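IG hypothetical 16092 (Bacillus cereus ATCC 14579, PDB 1YQH) is of unknown function but may bind thiamine. Local coordinates at residues 38-43 against 90-95. Numbering follows the deposited sequence.
Sequences GVRYEV and VTIDEK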
loop_
_atom_site.group_PDB
_atom_site.type_symbol
_atom_site.label_atom_id
_atom_site.label_comp_id
_atom_site.label_asym_id
_atom_site.label_seq_id
_atom_site.Cartn_x
_atom_site.Cartn_y
_atom_site.Cartn_z
ATOM N N GLY A 38 -0.709 3.831 -23.866
ATOM C CA GLY A 38 0.201 3.025 -24.690
ATOM C C GLY A 38 1.048 1.995 -23.950
ATOM O O GLY A 38 1.673 1.154 -24.589
ATOM N N VAL A 39 1.118 2.070 -22.618
ATOM C CA VAL A 39 1.951 1.118 -21.863
ATOM C C VAL A 39 1.223 -0.183 -21.644
ATOM O O VAL A 39 -0.014 -0.210 -21.621
ATOM C CB VAL A 39 2.439 1.692 -20.484
ATOM C CG1 VAL A 39 3.070 3.073 -20.679
ATOM C CG2 VAL A 39 1.309 1.735 -19.481
ATOM N N ARG A 40 1.984 -1.268 -21.514
ATOM C CA ARG A 40 1.401 -2.552 -21.132
ATOM C C ARG A 40 0.771 -2.451 -19.739
ATOM O O ARG A 40 1.379 -1.914 -18.813
ATOM C CB ARG A 40 2.466 -3.639 -21.127
ATOM C CG ARG A 40 1.878 -4.980 -20.738
ATOM C CD ARG A 40 2.839 -6.105 -20.913
ATOM N NE ARG A 40 2.261 -7.306 -20.325
ATOM C CZ ARG A 40 2.934 -8.428 -20.105
ATOM N NH1 ARG A 40 4.221 -8.506 -20.408
ATOM N NH2 ARG A 40 2.318 -9.462 -19.556
ATOM N N TYR A 41 -0.442 -2.981 -19.585
ATOM C CA TYR A 41 -1.110 -2.947 -18.287
ATOM C C TYR A 41 -2.044 -4.137 -18.096
ATOM O O TYR A 41 -2.382 -4.848 -19.046
ATOM C CB TYR A 41 -1.918 -1.641 -18.139
ATOM C CG TYR A 41 -3.135 -1.593 -19.039
ATOM C CD1 TYR A 41 -3.053 -1.061 -20.336
ATOM C CD2 TYR A 41 -4.365 -2.111 -18.610
ATOM C CE1 TYR A 41 -4.196 -1.033 -21.178
ATOM C CE2 TYR A 41 -5.490 -2.103 -19.433
ATOM C CZ TYR A 41 -5.393 -1.566 -20.711
ATOM O OH TYR A 41 -6.503 -1.566 -21.509
ATOM N N GLU A 42 -2.449 -4.348 -16.847
ATOM C CA GLU A 42 -3.513 -5.279 -16.532
ATOM C C GLU A 42 -4.300 -4.757 -15.347
ATOM O O GLU A 42 -3.725 -4.475 -14.295
ATOM C CB GLU A 42 -2.951 -6.655 -16.212
ATOM C CG GLU A 42 -4.022 -7.711 -16.005
ATOM C CD GLU A 42 -3.414 -9.041 -15.626
ATOM O OE1 GLU A 42 -3.474 -9.966 -16.456
ATOM O OE2 GLU A 42 -2.842 -9.147 -14.522
ATOM N N VAL A 43 -5.605 -4.619 -15.540
ATOM C CA VAL A 43 -6.501 -4.202 -14.475
ATOM C C VAL A 43 -6.832 -5.410 -13.584
ATOM O O VAL A 43 -7.295 -6.455 -14.066
ATOM C CB VAL A 43 -7.788 -3.553 -15.044
ATOM C CG1 VAL A 43 -8.720 -3.139 -13.901
ATOM C CG2 VAL A 43 -7.437 -2.319 -15.910
ATOM N N VAL A 90 12.763 -4.803 -14.491
ATOM C CA VAL A 90 11.858 -5.834 -13.981
ATOM C C VAL A 90 10.584 -5.789 -14.829
ATOM O O VAL A 90 10.116 -4.708 -15.200
ATOM C CB VAL A 90 11.561 -5.644 -12.470
ATOM C CG1 VAL A 90 11.039 -4.252 -12.193
ATOM C CG2 VAL A 90 10.605 -6.740 -11.940
ATOM N N THR A 91 10.049 -6.968 -15.132
ATOM C CA THR A 91 8.904 -7.116 -16.022
ATOM C C THR A 91 7.770 -7.878 -15.352
ATOM O O THR A 91 7.978 -8.602 -14.373
ATOM C CB THR A 91 9.282 -7.870 -17.324
ATOM O OG1 THR A 91 9.757 -9.180 -16.992
ATOM C CG2 THR A 91 10.351 -7.099 -18.108
ATOM N N ILE A 92 6.567 -7.716 -15.896
ATOM C CA ILE A 92 5.418 -8.462 -15.419
ATOM C C ILE A 92 5.669 -9.965 -15.602
ATOM O O ILE A 92 5.475 -10.765 -14.681
ATOM C CB ILE A 92 4.140 -8.040 -16.164
ATOM C CG1 ILE A 92 3.765 -6.600 -15.772
ATOM C CG2 ILE A 92 2.991 -9.031 -15.866
ATOM C CD1 ILE A 92 2.641 -5.939 -16.617
ATOM N N ASP A 93 6.115 -10.332 -16.795
ATOM C CA ASP A 93 6.268 -11.748 -17.132
ATOM C C ASP A 93 7.226 -12.476 -16.194
ATOM O O ASP A 93 6.973 -13.612 -15.821
ATOM C CB ASP A 93 6.668 -11.916 -18.596
ATOM C CG ASP A 93 5.531 -11.583 -19.551
ATOM O OD1 ASP A 93 4.376 -11.491 -19.101
ATOM O OD2 ASP A 93 5.782 -11.428 -20.767
ATOM N N GLU A 94 8.307 -11.816 -15.775
ATOM C CA GLU A 94 9.270 -12.500 -14.922
ATOM C C GLU A 94 8.664 -12.823 -13.559
ATOM O O GLU A 94 9.040 -13.810 -12.932
ATOM C CB GLU A 94 10.560 -11.694 -14.789
ATOM C CG GLU A 94 10.607 -10.793 -13.601
ATOM C CD GLU A 94 11.928 -10.079 -13.507
ATOM O OE1 GLU A 94 12.142 -9.137 -14.295
ATOM O OE2 GLU A 94 12.742 -10.469 -12.648
ATOM N N LYS A 95 7.710 -12.006 -13.120
ATOM C CA LYS A 95 7.096 -12.198 -11.809
ATOM C C LYS A 95 5.908 -13.159 -11.803
ATOM O O LYS A 95 5.659 -13.809 -10.788
ATOM C CB LYS A 95 6.739 -10.846 -11.187
ATOM C CG LYS A 95 7.986 -9.948 -11.083
ATOM C CD LYS A 95 7.788 -8.740 -10.209
ATOM C CE LYS A 95 7.856 -9.095 -8.745
ATOM N NZ LYS A 95 7.324 -7.951 -7.942
#
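R40, in segment 38-43, reaches to D93 in the first turn of helix 92-96, a salt bridge that ties an outermost strand of the chain's four-stranded antiparallel sheet, part of a ferredoxin-like fold, to the short C-terminal helix. The main bond runs from R40 NH2 to D93 OD1, 2.9 Å long with an N-H...O angle of 158°. OD1 lies almost in the guanidinium plane, whereas NH2 approaches on the syn side of the carboxylate but tilted out of its plane. The two flat groups are turned 60° apart. The second link, R40 NH1 to D93 OD2 at 3.3 Å, is weak. With its CG anti to the backbone N (chi1 -180°) and the chain extended on to NE, R40 spans the gap at nearly full length. I92 lies over one face of the guanidinium, offset toward its rim: its CG2 comes to 3.8 Å from R40 NH2, while I92 CD1 approaches R40 NE to 4.0 Å.

Y103 OH also hydrogen-bonds to D93 OD1, giving that oxygen two partners, and the Y103 side chain touches R40 as well. On the strand side, R40 is anchored by backbone hydrogen bonding to E51 in the adjacent strand 48-52; the carboxylate of E51 accepts from I92 N, so the same strand also holds the beginning of the helix. A capping box sets this beginning: T91, the N-cap, takes a hydrogen bond from E94 N on its OG1 at 3.2 Å, and T91 N returns one to E94 OE1 at 3.1 Å.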